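Local coordinates for phytase (Debaryomyces castellii, PDB 2GFI), which hydrolyses phytate (inositol hexakisphosphate), acting as a 3-phytase of the histidine acid phosphatase family, at residues F161-S165 with G166-Q170; A198-G201 with A202-L205; S438-T441 with F442-Y446. All blocks are in the same frame, centred on the assembly; numbering follows the deposited sequence.

Interaction 1: residues F161-S165 with G166-Q170; sequences FTSNS and GRVYQ
T162 sends its two branches to neighbouring residues of the helix that follows. T162 OG1 lies 3.2 Å from V168 CG1 and also meets the CA of Y169, while T162 CG2 comes in near the plane of the Y169 ring, at its edge, 3.7 Å from Y169 CD1. With T162 OG1 anti to the backbone N (chi1 176°), the hydroxyl can donate to the next carbonyl, S163 O, 2.9 Å away, in the carbonyl plane and on a lone pair. V168 fits between the strand and the turn: CG1 faces T162 and S163, and CG2 packs 3.5 Å from S165 OG. S165 is the N-cap residue, and Y169 N donates to S165 O (2.8 Å, N-H...O 160°) to form the first full turn. The S165 hydroxyl hydrogen-bonds to S458 O, and that of S163 to E196. R167 turns toward the predicted active site and touches H70, the predicted nucleophile, probably as an arginine of the phosphate pocket, as in relatives; it also forms a salt bridge with E119. The contact is the strand-to-helix junction of the beta-alpha-beta unit 158-163, 166-180, 189-194; F330 of strand 326-331 touches T162 and V168.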
ATOM      1  N   PHE A 161      -4.847  -6.298  35.289  1.00 24.39           N
ATOM      2  CA  PHE A 161      -4.271  -5.374  36.229  1.00 24.56           C
ATOM      3  C   PHE A 161      -4.196  -4.031  35.518  1.00 25.50           C
ATOM      4  O   PHE A 161      -3.674  -3.922  34.389  1.00 25.91           O
ATOM      5  CB  PHE A 161      -2.906  -5.879  36.722  1.00 24.29           C
ATOM      6  CG  PHE A 161      -2.957  -7.293  37.239  1.00 22.98           C
ATOM      7  CD1 PHE A 161      -3.125  -7.542  38.593  1.00 22.88           C
ATOM      8  CD2 PHE A 161      -2.931  -8.353  36.364  1.00 22.15           C
ATOM      9  CE1 PHE A 161      -3.232  -8.832  39.066  1.00 22.31           C
ATOM     10  CE2 PHE A 161      -3.052  -9.650  36.821  1.00 25.30           C
ATOM     11  CZ  PHE A 161      -3.191  -9.894  38.185  1.00 23.36           C
ATOM     12  N   THR A 162      -4.774  -3.029  36.164  1.00 25.41           N
ATOM     13  CA  THR A 162      -4.798  -1.704  35.633  1.00 25.67           C
ATOM     14  C   THR A 162      -4.624  -0.692  36.753  1.00 26.40           C
ATOM     15  O   THR A 162      -5.001  -0.969  37.881  1.00 26.65           O
ATOM     16  CB  THR A 162      -6.133  -1.461  34.899  1.00 25.11           C
ATOM     17  OG1 THR A 162      -6.155  -0.102  34.457  1.00 22.89           O
ATOM     18  CG2 THR A 162      -7.286  -1.552  35.836  1.00 24.88           C
ATOM     19  N   SER A 163      -4.049   0.473  36.449  1.00 26.57           N
ATOM     20  CA  SER A 163      -4.053   1.565  37.413  1.00 26.70           C
ATOM     21  C   SER A 163      -5.438   2.205  37.404  1.00 26.48           C
ATOM     22  O   SER A 163      -6.287   1.862  36.590  1.00 26.84           O
ATOM     23  CB  SER A 163      -2.945   2.597  37.132  1.00 27.03           C
ATOM     24  OG  SER A 163      -3.432   3.628  36.288  1.00 26.29           O
ATOM     25  N   ASN A 164      -5.691   3.103  38.345  1.00 26.51           N
ATOM     26  CA  ASN A 164      -7.033   3.615  38.522  1.00 26.12           C
ATOM     27  C   ASN A 164      -7.284   4.884  37.718  1.00 26.15           C
ATOM     28  O   ASN A 164      -8.347   5.516  37.837  1.00 25.90           O
ATOM     29  CB  ASN A 164      -7.336   3.812  40.010  1.00 26.11           C
ATOM     30  CG  ASN A 164      -6.464   4.859  40.646  1.00 26.29           C
ATOM     31  OD1 ASN A 164      -5.241   4.853  40.503  1.00 25.98           O
ATOM     32  ND2 ASN A 164      -7.086   5.761  41.371  1.00 26.27           N
ATOM     33  N   SER A 165      -6.306   5.263  36.902  1.00 26.12           N
ATOM     34  CA  SER A 165      -6.537   6.300  35.905  1.00 26.43           C
ATOM     35  C   SER A 165      -7.700   5.891  34.997  1.00 26.06           C
ATOM     36  O   SER A 165      -7.757   4.759  34.554  1.00 26.55           O
ATOM     37  CB  SER A 165      -5.297   6.483  35.080  1.00 26.41           C
ATOM     38  OG  SER A 165      -5.638   7.120  33.872  1.00 28.20           O
ATOM     39  N   GLY A 166      -8.641   6.798  34.749  1.00 26.00           N
ATOM     40  CA  GLY A 166      -9.834   6.481  33.975  1.00 25.04           C
ATOM     41  C   GLY A 166      -9.515   5.916  32.586  1.00 24.80           C
ATOM     42  O   GLY A 166     -10.036   4.854  32.193  1.00 24.87           O
ATOM     43  N   ARG A 167      -8.683   6.639  31.839  1.00 23.32           N
ATOM     44  CA  ARG A 167      -8.296   6.249  30.487  1.00 22.54           C
ATOM     45  C   ARG A 167      -7.584   4.877  30.507  1.00 22.16           C
ATOM     46  O   ARG A 167      -7.810   4.074  29.632  1.00 21.58           O
ATOM     47  CB  ARG A 167      -7.426   7.351  29.809  1.00 21.97           C
ATOM     48  CG  ARG A 167      -6.144   7.647  30.531  1.00 21.55           C
ATOM     49  CD  ARG A 167      -5.088   8.494  29.788  1.00 22.64           C
ATOM     50  NE  ARG A 167      -5.357   9.832  30.180  1.00 28.09           N
ATOM     51  CZ  ARG A 167      -4.547  10.687  30.762  1.00 24.36           C
ATOM     52  NH1 ARG A 167      -3.278  10.454  31.007  1.00 26.07           N
ATOM     53  NH2 ARG A 167      -5.051  11.853  31.044  1.00 30.03           N
ATOM     54  N   VAL A 168      -6.731   4.630  31.511  1.00 22.50           N
ATOM     55  CA  VAL A 168      -5.976   3.387  31.625  1.00 22.80           C
ATOM     56  C   VAL A 168      -6.952   2.235  31.899  1.00 23.42           C
ATOM     57  O   VAL A 168      -6.900   1.145  31.280  1.00 24.11           O
ATOM     58  CB  VAL A 168      -4.960   3.461  32.771  1.00 22.77           C
ATOM     59  CG1 VAL A 168      -4.388   2.122  33.072  1.00 21.45           C
ATOM     60  CG2 VAL A 168      -3.809   4.431  32.451  1.00 23.76           C
ATOM     61  N   TYR A 169      -7.850   2.498  32.834  1.00 22.74           N
ATOM     62  CA  TYR A 169      -8.790   1.524  33.263  1.00 22.53           C
ATOM     63  C   TYR A 169      -9.691   1.160  32.092  1.00 22.19           C
ATOM     64  O   TYR A 169     -10.020  -0.017  31.880  1.00 22.76           O
ATOM     65  CB  TYR A 169      -9.633   2.052  34.432  1.00 22.08           C
ATOM     66  CG  TYR A 169     -10.791   1.129  34.712  1.00 21.84           C
ATOM     67  CD1 TYR A 169     -10.624  -0.037  35.478  1.00 22.72           C
ATOM     68  CD2 TYR A 169     -12.036   1.389  34.178  1.00 21.48           C
ATOM     69  CE1 TYR A 169     -11.695  -0.910  35.713  1.00 19.75           C
ATOM     70  CE2 TYR A 169     -13.081   0.535  34.392  1.00 22.43           C
ATOM     71  CZ  TYR A 169     -12.907  -0.594  35.167  1.00 21.70           C
ATOM     72  OH  TYR A 169     -13.991  -1.394  35.360  1.00 22.74           O
ATOM     73  N   GLN A 170     -10.101   2.176  31.345  1.00 21.10           N
ATOM     74  CA  GLN A 170     -11.001   1.950  30.225  1.00 20.34           C
ATOM     75  C   GLN A 170     -10.290   1.144  29.138  1.00 19.10           C
ATOM     76  O   GLN A 170     -10.845   0.228  28.582  1.00 19.83           O
ATOM     77  CB  GLN A 170     -11.566   3.266  29.681  1.00 19.72           C
ATOM     78  CG  GLN A 170     -12.633   3.029  28.658  1.00 19.34           C
ATOM     79  CD  GLN A 170     -13.419   4.269  28.363  1.00 21.34           C
ATOM     80  OE1 GLN A 170     -12.832   5.315  28.099  1.00 18.76           O
ATOM     81  NE2 GLN A 170     -14.761   4.156  28.375  1.00 17.71           N
TER

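Interaction 2: residues A198-G201 with A202-L205; sequences ADMG and ANSL. With NAG (2-acetamido-2-deoxy-beta-D-glucopyranose), chain D.
The carboxamide of N203 is met at its nitrogen end by M200, whose methyl CE stands 4.1 Å from ND2, above the plane of the amide on one face but displaced beyond the nitrogen, so that it does not cover the centre. Both ends of this flat group are held from outside: ND2 donates to the Y451 hydroxyl, and OD1 accepts from the backbone N of T441 and of F442, so its flip and rotation are fixed. The same methyl also touches the backbone oxygen of N203, CE to O 3.3 Å. It gets there because the thioether chain curls, bending at chi2 (-57°) and again at chi3, so that it leads away from G201 and A202 and its methyl ends beside N203.

That turn is a type II' beta turn from M200 to N203, closed by N203 N donating to M200 O at 2.9 Å. The bond is somewhat bent, with the donor tilted 33° from the carbonyl plane. G201 occupies the second position with a phi of 50°; the positive phi and the clash a CB would make with A202 N both favour glycine here. Beyond it N203 centres an inverse gamma turn, with a weak S204 N to A202 O bond, and S204 CB comes to rest 3.2 Å from G201 O.

On the outer side, the N-acetylglucosamine lies against the short 3-10 segment, its O5 3.5 Å from D199 CA and its O6 3.8 Å from A198 CB; D199 also touches the glycosylated N436.

The whole stretch belongs to the connection between strand 189-194 and helix 220-223. M200 and L205 pack on I194 of that strand, and L205 reaches on to F442 and Y443 of helix 442-445.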
ATOM      1  N   ALA A 198       0.624   7.195  46.118  1.00 35.35           N
ATOM      2  CA  ALA A 198       1.978   7.035  46.590  1.00 36.38           C
ATOM      3  C   ALA A 198       2.108   6.021  47.732  1.00 37.11           C
ATOM      4  O   ALA A 198       3.172   5.413  47.888  1.00 36.81           O
ATOM      5  CB  ALA A 198       2.534   8.383  47.007  1.00 36.37           C
ATOM      6  N   ASP A 199       1.044   5.810  48.517  1.00 38.08           N
ATOM      7  CA  ASP A 199       1.138   4.864  49.654  1.00 39.18           C
ATOM      8  C   ASP A 199       1.195   3.406  49.191  1.00 38.75           C
ATOM      9  O   ASP A 199       1.326   2.483  50.006  1.00 38.98           O
ATOM     10  CB  ASP A 199       0.034   5.091  50.716  1.00 40.01           C
ATOM     11  CG  ASP A 199      -1.383   4.969  50.154  1.00 42.38           C
ATOM     12  OD1 ASP A 199      -1.569   4.465  49.021  1.00 46.29           O
ATOM     13  OD2 ASP A 199      -2.392   5.348  50.790  1.00 46.12           O
ATOM     14  N   MET A 200       1.078   3.203  47.875  1.00 38.07           N
ATOM     15  CA  MET A 200       1.122   1.865  47.293  1.00 36.72           C
ATOM     16  C   MET A 200       2.569   1.419  47.209  1.00 36.33           C
ATOM     17  O   MET A 200       2.853   0.235  47.062  1.00 36.35           O
ATOM     18  CB  MET A 200       0.470   1.855  45.907  1.00 36.85           C
ATOM     19  CG  MET A 200      -1.073   1.981  45.930  1.00 36.32           C
ATOM     20  SD  MET A 200      -1.889   0.694  46.920  1.00 35.47           S
ATOM     21  CE  MET A 200      -2.007  -0.673  45.756  1.00 34.50           C
ATOM     22  N   GLY A 201       3.487   2.375  47.329  1.00 35.87           N
ATOM     23  CA  GLY A 201       4.902   2.114  47.156  1.00 35.81           C
ATOM     24  C   GLY A 201       5.145   1.364  45.852  1.00 36.18           C
ATOM     25  O   GLY A 201       4.620   1.743  44.780  1.00 36.00           O
ATOM     26  N   ALA A 202       5.899   0.278  45.965  1.00 35.25           N
ATOM     27  CA  ALA A 202       6.304  -0.518  44.845  1.00 35.45           C
ATOM     28  C   ALA A 202       5.203  -1.479  44.403  1.00 35.73           C
ATOM     29  O   ALA A 202       5.298  -2.093  43.327  1.00 36.21           O
ATOM     30  CB  ALA A 202       7.577  -1.282  45.184  1.00 35.32           C
ATOM     31  N   ASN A 203       4.159  -1.615  45.215  1.00 35.24           N
ATOM     32  CA  ASN A 203       3.069  -2.515  44.871  1.00 34.51           C
ATOM     33  C   ASN A 203       2.045  -1.770  44.036  1.00 34.01           C
ATOM     34  O   ASN A 203       0.944  -1.467  44.485  1.00 33.94           O
ATOM     35  CB  ASN A 203       2.419  -3.123  46.102  1.00 34.47           C
ATOM     36  CG  ASN A 203       1.381  -4.131  45.729  1.00 34.14           C
ATOM     37  OD1 ASN A 203       1.597  -4.935  44.813  1.00 35.04           O
ATOM     38  ND2 ASN A 203       0.229  -4.076  46.384  1.00 32.21           N
ATOM     39  N   SER A 204       2.441  -1.485  42.804  1.00 33.48           N
ATOM     40  CA  SER A 204       1.869  -0.383  42.021  1.00 32.36           C
ATOM     41  C   SER A 204       2.186  -0.621  40.555  1.00 31.37           C
ATOM     42  O   SER A 204       3.233  -1.172  40.224  1.00 30.92           O
ATOM     43  CB  SER A 204       2.540   0.915  42.446  1.00 31.90           C
ATOM     44  OG  SER A 204       1.960   2.025  41.810  1.00 32.24           O
ATOM     45  N   LEU A 205       1.270  -0.217  39.689  1.00 30.76           N
ATOM     46  CA  LEU A 205       1.556  -0.125  38.251  1.00 29.73           C
ATOM     47  C   LEU A 205       2.141   1.241  37.927  1.00 29.78           C
ATOM     48  O   LEU A 205       2.567   1.493  36.812  1.00 30.44           O
ATOM     49  CB  LEU A 205       0.304  -0.422  37.424  1.00 28.75           C
ATOM     50  CG  LEU A 205      -0.007  -1.906  37.298  1.00 26.46           C
ATOM     51  CD1 LEU A 205      -1.358  -2.115  36.700  1.00 23.14           C
ATOM     52  CD2 LEU A 205       1.116  -2.698  36.544  1.00 22.64           C
TER
HETATM   53  C1  NAG D 801       3.544   5.486  52.771  1.00 58.23           C
HETATM   54  C2  NAG D 801       4.323   5.966  54.012  1.00 61.33           C
HETATM   55  C3  NAG D 801       3.860   7.314  54.585  1.00 62.00           C
HETATM   56  C4  NAG D 801       3.479   8.311  53.477  1.00 61.57           C
HETATM   57  C5  NAG D 801       2.493   7.595  52.539  1.00 59.91           C
HETATM   58  C6  NAG D 801       1.747   8.512  51.556  1.00 60.29           C
HETATM   59  C7  NAG D 801       5.316   4.329  55.498  1.00 61.63           C
HETATM   60  C8  NAG D 801       5.120   3.130  56.385  1.00 65.62           C
HETATM   61  N2  NAG D 801       4.228   4.976  55.070  1.00 63.36           N
HETATM   62  O3  NAG D 801       4.871   7.826  55.438  1.00 63.43           O
HETATM   63  O4  NAG D 801       2.930   9.507  54.004  1.00 61.55           O
HETATM   64  O5  NAG D 801       3.210   6.553  51.890  1.00 58.59           O
HETATM   65  O6  NAG D 801       2.632   9.195  50.695  1.00 56.83           O
HETATM   66  O7  NAG D 801       6.447   4.684  55.188  1.00 65.10           O

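Interaction 3: residues S438-T441 with F442-Y446; sequences SAVT and FYWDY
Two backbone N-H groups grip the carbonyl oxygen of T441. D445 N reaches T441 O at 2.9 Å, nearly in line with the C=O, whereas W444 N, 2.8 Å from T441 O, approaches from above the carbonyl plane by 43°. The T441 hydroxyl adds a third link, donating from OG1 to D445 OD2 over a very short 2.5 Å. It can do so because OG1 sits between the backbone N and the carbonyl carbon (chi1 62°), and the D445 carboxylate folds back in the same way. The other carboxylate oxygen, OD1, accepts from the Y451 hydroxyl. With an alanine in place of D445, the T441 hydroxyl is likely to lose its fixed partner and become free to turn, and Y451 to lose one of its hydrogen-bond mates.

One residue earlier the contact is apolar. V440 CG1 makes a CH-pi contact over one face of the F442 ring, 3.9 Å from its centroid, and lies 3.6 Å from Y443 CD2. The F442 ring in turn points CE1 over the centre of the Y443 ring. W444 brings the edge of its indole to the backbone, CZ3 to V440 O 3.4 Å.

Polar bonds thus tie T441, just before the short, weakly bonded helix, to W444 and D445, while V440 is buried among aromatic rings; the T441 carbonyl oxygen close to OD1 probably disfavours a bare charge on D445, which the two hydroxyl partners may offset.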
ATOM      1  N   SER A 438       7.383  -2.794  49.480  1.00 42.26           N
ATOM      2  CA  SER A 438       8.756  -2.736  49.008  1.00 41.62           C
ATOM      3  C   SER A 438       8.882  -3.444  47.665  1.00 40.61           C
ATOM      4  O   SER A 438       9.874  -3.283  46.953  1.00 40.47           O
ATOM      5  CB  SER A 438       9.712  -3.374  50.024  1.00 41.97           C
ATOM      6  OG  SER A 438       9.458  -4.760  50.129  1.00 42.03           O
ATOM      7  N   ALA A 439       7.862  -4.230  47.337  1.00 39.38           N
ATOM      8  CA  ALA A 439       7.862  -5.035  46.135  1.00 37.70           C
ATOM      9  C   ALA A 439       6.434  -5.158  45.629  1.00 36.53           C
ATOM     10  O   ALA A 439       5.475  -4.853  46.357  1.00 36.27           O
ATOM     11  CB  ALA A 439       8.476  -6.424  46.427  1.00 38.12           C
ATOM     12  N   VAL A 440       6.304  -5.567  44.360  1.00 35.32           N
ATOM     13  CA  VAL A 440       5.015  -5.901  43.770  1.00 33.25           C
ATOM     14  C   VAL A 440       4.571  -7.232  44.358  1.00 32.50           C
ATOM     15  O   VAL A 440       5.349  -8.206  44.396  1.00 32.12           O
ATOM     16  CB  VAL A 440       5.089  -6.020  42.197  1.00 33.15           C
ATOM     17  CG1 VAL A 440       3.836  -6.747  41.606  1.00 31.79           C
ATOM     18  CG2 VAL A 440       5.315  -4.667  41.545  1.00 32.07           C
ATOM     19  N   THR A 441       3.322  -7.252  44.808  1.00 31.55           N
ATOM     20  CA  THR A 441       2.654  -8.471  45.206  1.00 30.92           C
ATOM     21  C   THR A 441       1.315  -8.610  44.507  1.00 31.08           C
ATOM     22  O   THR A 441       0.711  -9.680  44.573  1.00 31.17           O
ATOM     23  CB  THR A 441       2.453  -8.545  46.769  1.00 30.87           C
ATOM     24  OG1 THR A 441       1.617  -7.466  47.221  1.00 28.45           O
ATOM     25  CG2 THR A 441       3.807  -8.352  47.526  1.00 31.83           C
ATOM     26  N   PHE A 442       0.828  -7.548  43.852  1.00 31.34           N
ATOM     27  CA  PHE A 442      -0.549  -7.570  43.322  1.00 31.73           C
ATOM     28  C   PHE A 442      -0.804  -8.704  42.311  1.00 32.35           C
ATOM     29  O   PHE A 442      -1.927  -9.158  42.201  1.00 32.12           O
ATOM     30  CB  PHE A 442      -1.034  -6.177  42.819  1.00 31.93           C
ATOM     31  CG  PHE A 442      -0.258  -5.635  41.637  1.00 31.84           C
ATOM     32  CD1 PHE A 442      -0.469  -6.138  40.354  1.00 31.05           C
ATOM     33  CD2 PHE A 442       0.708  -4.645  41.821  1.00 31.88           C
ATOM     34  CE1 PHE A 442       0.257  -5.653  39.274  1.00 30.44           C
ATOM     35  CE2 PHE A 442       1.462  -4.150  40.740  1.00 33.89           C
ATOM     36  CZ  PHE A 442       1.225  -4.669  39.454  1.00 31.89           C
ATOM     37  N   TYR A 443       0.219  -9.168  41.577  1.00 33.23           N
ATOM     38  CA  TYR A 443       0.010 -10.308  40.650  1.00 33.95           C
ATOM     39  C   TYR A 443      -0.298 -11.622  41.390  1.00 35.16           C
ATOM     40  O   TYR A 443      -0.896 -12.544  40.806  1.00 34.87           O
ATOM     41  CB  TYR A 443       1.171 -10.532  39.650  1.00 33.47           C
ATOM     42  CG  TYR A 443       1.476  -9.372  38.710  1.00 31.89           C
ATOM     43  CD1 TYR A 443       0.576  -8.996  37.715  1.00 30.43           C
ATOM     44  CD2 TYR A 443       2.678  -8.663  38.814  1.00 31.49           C
ATOM     45  CE1 TYR A 443       0.854  -7.944  36.860  1.00 29.69           C
ATOM     46  CE2 TYR A 443       2.962  -7.593  37.965  1.00 30.54           C
ATOM     47  CZ  TYR A 443       2.043  -7.245  36.995  1.00 30.97           C
ATOM     48  OH  TYR A 443       2.298  -6.191  36.159  1.00 30.83           O
ATOM     49  N   TRP A 444       0.103 -11.704  42.662  1.00 36.15           N
ATOM     50  CA  TRP A 444      -0.097 -12.917  43.454  1.00 37.31           C
ATOM     51  C   TRP A 444      -1.167 -12.818  44.553  1.00 38.11           C
ATOM     52  O   TRP A 444      -1.876 -13.789  44.841  1.00 39.18           O
ATOM     53  CB  TRP A 444       1.247 -13.375  44.031  1.00 37.45           C
ATOM     54  CG  TRP A 444       2.233 -13.574  42.936  1.00 36.87           C
ATOM     55  CD1 TRP A 444       2.372 -14.682  42.137  1.00 36.14           C
ATOM     56  CD2 TRP A 444       3.199 -12.627  42.482  1.00 36.30           C
ATOM     57  NE1 TRP A 444       3.381 -14.482  41.218  1.00 35.92           N
ATOM     58  CE2 TRP A 444       3.905 -13.226  41.404  1.00 37.11           C
ATOM     59  CE3 TRP A 444       3.550 -11.333  42.875  1.00 34.85           C
ATOM     60  CZ2 TRP A 444       4.927 -12.564  40.716  1.00 35.53           C
ATOM     61  CZ3 TRP A 444       4.555 -10.688  42.193  1.00 36.91           C
ATOM     62  CH2 TRP A 444       5.238 -11.305  41.121  1.00 35.45           C
ATOM     63  N   ASP A 445      -1.312 -11.655  45.159  1.00 38.54           N
ATOM     64  CA  ASP A 445      -2.223 -11.539  46.283  1.00 38.67           C
ATOM     65  C   ASP A 445      -3.522 -10.858  45.926  1.00 38.77           C
ATOM     66  O   ASP A 445      -4.252 -10.432  46.822  1.00 39.12           O
ATOM     67  CB  ASP A 445      -1.538 -10.795  47.430  1.00 39.08           C
ATOM     68  CG  ASP A 445      -1.235  -9.332  47.105  1.00 39.92           C
ATOM     69  OD1 ASP A 445      -1.765  -8.772  46.098  1.00 40.74           O
ATOM     70  OD2 ASP A 445      -0.475  -8.659  47.825  1.00 39.57           O
ATOM     71  N   TYR A 446      -3.805 -10.728  44.626  1.00 38.64           N
ATOM     72  CA  TYR A 446      -5.000 -10.010  44.155  1.00 38.62           C
ATOM     73  C   TYR A 446      -6.312 -10.762  44.451  1.00 40.06           C
ATOM     74  O   TYR A 446      -7.414 -10.176  44.414  1.00 39.55           O
ATOM     75  CB  TYR A 446      -4.905  -9.670  42.656  1.00 36.89           C
ATOM     76  CG  TYR A 446      -5.060 -10.868  41.735  1.00 34.67           C
ATOM     77  CD1 TYR A 446      -6.319 -11.301  41.302  1.00 32.07           C
ATOM     78  CD2 TYR A 446      -3.942 -11.567  41.299  1.00 32.96           C
ATOM     79  CE1 TYR A 446      -6.443 -12.404  40.462  1.00 31.91           C
ATOM     80  CE2 TYR A 446      -4.055 -12.652  40.457  1.00 31.88           C
ATOM     81  CZ  TYR A 446      -5.289 -13.079  40.052  1.00 32.85           C
ATOM     82  OH  TYR A 446      -5.338 -14.198  39.238  1.00 34.32           O
TER

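Overall arrangement
Interaction 1 is the most central, at a strand-to-helix junction of the parallel part of the sheet and beside the predicted active site; interactions 2 and 3 lie farther out, near glycans. Interaction 2 is also largely buried, whereas interaction 3 is only partly so. L205 of interaction 2 packs its CD1 3.6 Å from T162 C, and F161 of interaction 1 meets Y443 and Y446 edge-to-face, so strand 158-163 supports both outer stretches. Interactions 2 and 3 join more directly, about 10 Å between centres, through polar bonds as well as packing. Chemistry varies accordingly: the first turn of a helix and methyl packing in 1, turn geometry in 2, a side-chain carboxylate bond and aromatic rings in 3.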